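PDB 5A8U: polyhedrin from Orgyia pseudotsugata cypovirus 5, which forms the crystalline matrix of viral occlusion bodies, the polyhedra that protect virus particles in the environment until insect larvae ingest them. Local coordinates for residues N70-K73 against H74-E78; Y227-E230 against K231-V234; Y245-S248 against Y249-V253. All coordinates share one frame; numbering follows the deposited sequence.

Contact 1: N70-K73 against H74-E78; sequences NPDK and HGRIE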
# COMPACT_ATOMS: atom_id res chain seq x y z
N ASN A 70 -7.89 -7.73 -10.60
CA ASN A 70 -8.99 -7.95 -11.52
C ASN A 70 -8.73 -9.17 -12.39
O ASN A 70 -8.17 -9.05 -13.48
CB ASN A 70 -9.16 -6.72 -12.40
CG ASN A 70 -9.49 -5.50 -11.58
OD1 ASN A 70 -10.47 -5.51 -10.83
ND2 ASN A 70 -8.66 -4.45 -11.68
N PRO A 71 -9.12 -10.35 -11.90
CA PRO A 71 -9.02 -11.58 -12.69
C PRO A 71 -9.95 -11.52 -13.89
O PRO A 71 -10.84 -10.67 -13.93
CB PRO A 71 -9.51 -12.67 -11.72
CG PRO A 71 -9.38 -12.06 -10.34
CD PRO A 71 -9.66 -10.59 -10.55
N ASP A 72 -9.74 -12.41 -14.85
CA ASP A 72 -10.65 -12.41 -15.98
C ASP A 72 -11.94 -13.15 -15.59
O ASP A 72 -12.11 -13.55 -14.43
CB ASP A 72 -10.00 -13.01 -17.25
CG ASP A 72 -9.76 -14.50 -17.15
OD1 ASP A 72 -10.26 -15.15 -16.20
OD2 ASP A 72 -9.09 -15.05 -18.06
N LYS A 73 -12.83 -13.31 -16.55
CA LYS A 73 -14.15 -13.90 -16.30
C LYS A 73 -14.04 -15.31 -15.74
O LYS A 73 -14.96 -15.79 -15.07
CB LYS A 73 -14.97 -13.89 -17.59
CG LYS A 73 -16.39 -14.42 -17.42
CD LYS A 73 -17.42 -13.30 -17.49
CE LYS A 73 -17.51 -12.72 -18.90
NZ LYS A 73 -18.53 -11.63 -18.98
N HIS A 74 -12.93 -15.98 -16.02
CA HIS A 74 -12.72 -17.33 -15.52
C HIS A 74 -11.93 -17.39 -14.21
O HIS A 74 -11.56 -18.47 -13.76
CB HIS A 74 -12.02 -18.19 -16.58
CG HIS A 74 -12.86 -18.45 -17.80
ND1 HIS A 74 -13.23 -17.45 -18.67
CD2 HIS A 74 -13.40 -19.59 -18.28
CE1 HIS A 74 -13.96 -17.96 -19.64
NE2 HIS A 74 -14.07 -19.26 -19.43
N GLY A 75 -11.67 -16.23 -13.61
CA GLY A 75 -10.94 -16.17 -12.35
C GLY A 75 -9.43 -16.27 -12.46
O GLY A 75 -8.74 -16.46 -11.45
N ARG A 76 -8.92 -16.15 -13.68
CA ARG A 76 -7.48 -16.27 -13.91
C ARG A 76 -6.78 -14.93 -13.72
O ARG A 76 -7.29 -13.89 -14.13
CB ARG A 76 -7.22 -16.78 -15.32
CG ARG A 76 -7.63 -18.24 -15.53
CD ARG A 76 -7.20 -18.70 -16.90
NE ARG A 76 -7.78 -17.84 -17.92
CZ ARG A 76 -7.65 -18.03 -19.23
NH1 ARG A 76 -6.95 -19.07 -19.69
NH2 ARG A 76 -8.23 -17.19 -20.08
N ILE A 77 -5.60 -14.95 -13.09
CA ILE A 77 -4.85 -13.71 -12.90
C ILE A 77 -3.68 -13.58 -13.87
O ILE A 77 -2.97 -12.58 -13.85
CB ILE A 77 -4.33 -13.53 -11.45
CG1 ILE A 77 -3.29 -14.59 -11.11
CG2 ILE A 77 -5.49 -13.57 -10.48
CD1 ILE A 77 -2.64 -14.38 -9.75
N GLU A 78 -3.49 -14.60 -14.70
CA GLU A 78 -2.51 -14.55 -15.79
C GLU A 78 -3.08 -15.27 -17.00
O GLU A 78 -3.92 -16.16 -16.87
CB GLU A 78 -1.20 -15.22 -15.38
CG GLU A 78 -0.45 -14.54 -14.26
CD GLU A 78 0.96 -15.07 -14.12
OE1 GLU A 78 1.17 -16.26 -14.41
OE2 GLU A 78 1.86 -14.28 -13.72
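Asp72 and Arg76 face each other across a tight reversal of the backbone, where Asp72 N donates to Arg76 O over 3.0 Å. Inside this bond lies a second one, from Gly75 N to Asp72 O at 2.8 Å, which closes the turn. Lys73 and His74 fill the two corners, and Gly75 follows with a positive phi of 81° that sets Arg76 back opposite Asp72. This is a type I beta turn followed by a G1 bulge, in the loop between helix 60-63 and helix 84-91, where the three chains of the assembly meet. The Asp72 side chain adds an Asx turn to it. With chi1 at 70°, CG sits between the backbone N and the carbonyl carbon, and the carboxylate is folded back over the turn. Asp72 OD1 takes His74 N at 2.8 Å on one face of the carboxylate plane and Arg76 N at 3.0 Å on the other. Asp72 OD2 is held by Arg76 side-on, through NE and NH2, each 3.1 Å away from it. OD2 lies close to the guanidinium plane, whereas the carboxylate is turned 39° against it; NE meets the syn lone pair of OD2, while NH2 comes nearly along the C-O bond. Trp79 NE1 gives OD2 a further hydrogen bond. So many donors around a buried carboxylate would probably favour its charged form. On the other side Pro71 lies against the backbone, its CB 3.7 Å from Gly75 C, while an apolar contact joins Pro71 CG to Ile77 CG2 at 4.2 Å. Ile77 also packs on Ile77 of both the second and the third subunit, and Pro71 packs on Glu78 of the second subunit.

Contact 2: Y227-E230 against K231-V234; sequences YVNE and KVAV
The N-terminal cap of helix 230-241 is built here, directly after strand 223-227, with Asn229 as the N-cap residue. Asn229 OD1 accepts from Val232 N at 2.9 Å, almost in line with the C=O bond. A chi1 of 68° turns the Asn229 amide back over the first turn, placing its oxygen where the helix has not yet supplied a carbonyl. The regular helical bonds begin beside it: Ala233 N reaches Asn229 O at 3.1 Å, and Val234 N reaches Glu230 O at 2.9 Å. Apolar groups seal the same turn. Tyr227 lays one ring face over the helix, with Ala233 CA 3.8 Å from the ring centroid in a CH-pi contact. Ala233 CB touches Tyr227 CD2 at 3.5 Å, and on the other flank of the ring CD1 is met by Val232 CG1 at 3.7 Å. The second methyl of this valine, CG2, comes to 4.0 Å from Val228 CG1, so its two branches reach Tyr227 with one methyl and Val228 and Asn229 OD1 with the other. Beyond the turn, the Tyr227 ring stacks with His88 of the second subunit. The extended side chain of Glu230 carries its carboxylate to Tyr245 OH and Ser248 N, and Lys231 NZ pairs with Glu235. The amide oxygen of Asn229 thus satisfies an N-H of the first helical turn, and the carboxylate of Glu230 near the N-terminal end is probably also favoured by the helix dipole.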
# COMPACT_ATOMS: atom_id res chain seq x y z
N TYR A 227 -13.54 -3.30 -17.24
CA TYR A 227 -14.79 -3.31 -17.99
C TYR A 227 -14.55 -3.81 -19.41
O TYR A 227 -13.49 -3.55 -19.99
CB TYR A 227 -15.40 -1.90 -18.06
CG TYR A 227 -16.14 -1.50 -16.81
CD1 TYR A 227 -17.37 -2.08 -16.52
CD2 TYR A 227 -15.61 -0.58 -15.92
CE1 TYR A 227 -18.08 -1.75 -15.37
CE2 TYR A 227 -16.31 -0.23 -14.76
CZ TYR A 227 -17.54 -0.83 -14.49
OH TYR A 227 -18.26 -0.52 -13.35
N VAL A 228 -15.54 -4.49 -19.97
CA VAL A 228 -15.45 -5.04 -21.32
C VAL A 228 -15.15 -3.96 -22.39
O VAL A 228 -14.41 -4.22 -23.35
CB VAL A 228 -16.73 -5.84 -21.69
CG1 VAL A 228 -17.94 -4.91 -21.76
CG2 VAL A 228 -16.52 -6.60 -23.00
N ASN A 229 -15.71 -2.78 -22.22
CA ASN A 229 -15.35 -1.66 -23.08
C ASN A 229 -15.57 -0.33 -22.41
O ASN A 229 -16.16 -0.25 -21.32
CB ASN A 229 -16.02 -1.72 -24.47
CG ASN A 229 -17.53 -1.52 -24.45
OD1 ASN A 229 -18.10 -1.02 -23.48
ND2 ASN A 229 -18.17 -1.87 -25.56
N GLU A 230 -15.09 0.73 -23.06
CA GLU A 230 -15.20 2.07 -22.52
C GLU A 230 -16.67 2.48 -22.37
O GLU A 230 -17.02 3.17 -21.42
CB GLU A 230 -14.44 3.03 -23.44
CG GLU A 230 -14.74 4.50 -23.26
CD GLU A 230 -13.88 5.34 -24.18
OE1 GLU A 230 -14.29 5.57 -25.34
OE2 GLU A 230 -12.77 5.70 -23.75
N LYS A 231 -17.52 2.07 -23.31
CA LYS A 231 -18.93 2.44 -23.27
C LYS A 231 -19.57 2.01 -21.96
O LYS A 231 -20.22 2.80 -21.27
CB LYS A 231 -19.63 1.81 -24.47
CG LYS A 231 -21.12 2.13 -24.59
CD LYS A 231 -21.97 1.16 -23.82
CE LYS A 231 -23.44 1.32 -24.21
NZ LYS A 231 -24.31 0.65 -23.22
N VAL A 232 -19.35 0.75 -21.59
CA VAL A 232 -19.89 0.23 -20.34
C VAL A 232 -19.27 0.90 -19.10
O VAL A 232 -19.95 1.23 -18.14
CB VAL A 232 -19.74 -1.31 -20.28
CG1 VAL A 232 -20.19 -1.82 -18.92
CG2 VAL A 232 -20.54 -1.95 -21.43
N ALA A 233 -17.96 1.10 -19.13
CA ALA A 233 -17.29 1.80 -18.04
C ALA A 233 -17.90 3.18 -17.79
O ALA A 233 -18.12 3.56 -16.65
CB ALA A 233 -15.80 1.94 -18.35
N VAL A 234 -18.12 3.93 -18.87
CA VAL A 234 -18.63 5.29 -18.72
C VAL A 234 -20.03 5.29 -18.12
O VAL A 234 -20.33 6.06 -17.21
CB VAL A 234 -18.58 6.05 -20.04
CG1 VAL A 234 -19.36 7.34 -19.93
CG2 VAL A 234 -17.13 6.34 -20.40

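Contact 3: Y245-S248 against Y249-V253; sequences YQNS and YGYTV
Tyr245 and Val253 stand side by side near the end of a short hairpin-like reversal that finishes the chain, a type I beta turn from Asn247 to Gly250 followed by a G1 bulge. Val253 N meets Tyr245 O at 2.8 Å, while the return bond from Tyr245 N to the terminal OXT of Val253 is weak. Gln246 and Thr252 form a single beta bridge between these ends and the turn. The close-packed part lies toward helix 230-241: Val253 CG2 touches the edge of the Tyr245 ring at CD1, 3.7 Å away, and both side chains rest on Val234. Asn247 holds the turn itself. Its N donates to Tyr251 O at 2.8 Å and its O receives Gly250 N at 2.9 Å. With chi1 at 74°, the Asn247 amide swings in over the loop, and OD1 receives two backbone donors from opposite faces of the amide plane, Tyr249 N at 3.0 Å and Tyr251 N at 3.1 Å. The first of these makes an Asx turn. The other side is looser. The exposed Tyr249 and Tyr251 project from the turn, Tyr249 with an edge of its ring toward Asn247 OD1, and both touch neighbouring molecules in the crystal. Gln246 NE2, which also bonds to Gln162, stops 3.7 Å from Gly250 O, and a water molecule links these two atoms and Thr252 OG1, accepting from Gln246 NE2 at 2.9 Å and donating to the glycine oxygen.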
# COMPACT_ATOMS: atom_id res chain seq x y z
N TYR A 245 -14.43 12.32 -17.86
CA TYR A 245 -13.70 11.28 -18.56
C TYR A 245 -13.72 11.68 -20.03
O TYR A 245 -14.75 12.12 -20.54
CB TYR A 245 -14.44 9.95 -18.38
CG TYR A 245 -13.86 8.77 -19.11
CD1 TYR A 245 -14.19 8.52 -20.44
CD2 TYR A 245 -13.00 7.89 -18.47
CE1 TYR A 245 -13.66 7.44 -21.11
CE2 TYR A 245 -12.47 6.79 -19.14
CZ TYR A 245 -12.81 6.58 -20.46
OH TYR A 245 -12.29 5.50 -21.13
N GLN A 246 -12.60 11.53 -20.71
CA GLN A 246 -12.58 11.85 -22.13
C GLN A 246 -12.65 10.56 -22.95
O GLN A 246 -11.82 9.66 -22.79
CB GLN A 246 -11.32 12.64 -22.50
CG GLN A 246 -11.31 13.09 -23.95
CD GLN A 246 -10.00 13.75 -24.33
OE1 GLN A 246 -9.01 13.07 -24.59
NE2 GLN A 246 -9.99 15.08 -24.34
N ASN A 247 -13.66 10.44 -23.81
CA ASN A 247 -13.78 9.18 -24.54
C ASN A 247 -12.85 9.06 -25.76
O ASN A 247 -12.08 9.98 -26.06
CB ASN A 247 -15.24 8.87 -24.89
CG ASN A 247 -15.79 9.75 -26.02
OD1 ASN A 247 -15.06 10.45 -26.73
ND2 ASN A 247 -17.10 9.68 -26.21
N SER A 248 -12.93 7.91 -26.43
CA SER A 248 -12.05 7.57 -27.55
C SER A 248 -12.14 8.51 -28.74
O SER A 248 -11.31 8.44 -29.66
CB SER A 248 -12.34 6.13 -28.01
OG SER A 248 -11.91 5.21 -27.03
N TYR A 249 -13.15 9.37 -28.73
CA TYR A 249 -13.37 10.31 -29.81
C TYR A 249 -12.95 11.73 -29.45
O TYR A 249 -13.09 12.65 -30.25
CB TYR A 249 -14.83 10.27 -30.25
CG TYR A 249 -15.25 8.88 -30.69
CD1 TYR A 249 -15.10 8.47 -32.00
CD2 TYR A 249 -15.77 7.97 -29.77
CE1 TYR A 249 -15.47 7.20 -32.40
CE2 TYR A 249 -16.15 6.69 -30.16
CZ TYR A 249 -15.99 6.31 -31.47
OH TYR A 249 -16.36 5.06 -31.87
N GLY A 250 -12.44 11.91 -28.23
CA GLY A 250 -12.01 13.22 -27.77
C GLY A 250 -13.06 14.03 -27.04
O GLY A 250 -12.81 15.18 -26.67
N TYR A 251 -14.24 13.44 -26.83
CA TYR A 251 -15.35 14.10 -26.14
C TYR A 251 -15.30 13.91 -24.64
O TYR A 251 -15.03 12.82 -24.17
CB TYR A 251 -16.68 13.50 -26.59
CG TYR A 251 -17.27 14.11 -27.84
CD1 TYR A 251 -16.60 14.02 -29.05
CD2 TYR A 251 -18.51 14.72 -27.82
CE1 TYR A 251 -17.15 14.56 -30.21
CE2 TYR A 251 -19.06 15.26 -28.96
CZ TYR A 251 -18.38 15.18 -30.14
OH TYR A 251 -18.95 15.72 -31.28
N THR A 252 -15.61 14.97 -23.90
CA THR A 252 -15.81 14.87 -22.46
C THR A 252 -17.17 14.27 -22.16
O THR A 252 -18.19 14.76 -22.64
CB THR A 252 -15.74 16.28 -21.80
OG1 THR A 252 -14.48 16.88 -22.11
CG2 THR A 252 -15.91 16.20 -20.31
N VAL A 253 -17.16 13.20 -21.36
CA VAL A 253 -18.37 12.50 -20.99
C VAL A 253 -18.36 12.27 -19.48
O VAL A 253 -19.31 11.72 -18.91
CB VAL A 253 -18.52 11.16 -21.75
CG1 VAL A 253 -18.61 11.43 -23.25
CG2 VAL A 253 -17.36 10.22 -21.45
OXT VAL A 253 -17.41 12.66 -18.80
O HOH W 1 -12.54 16.51 -24.03

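Overall arrangement
From the N terminus the three contacts follow in series, and none nests in or crosses another; contacts 1 and 3 each close a tight turn, while contact 2 caps a helix. Contact 1 reverses the chain between helices 60-63 and 84-91, at the meeting of the three subunits. Contact 2 comes much later, turning strand 223-227 into helix 230-241; its centre is about 17 Å from that of contact 1, and the two do not touch. Contact 3 folds back the C-terminal tail just after this helix, with its centre about 12 Å from that of contact 2. These last two do meet: Glu230 and Val234 join the start of the helix to the tail, next to strand 109-115.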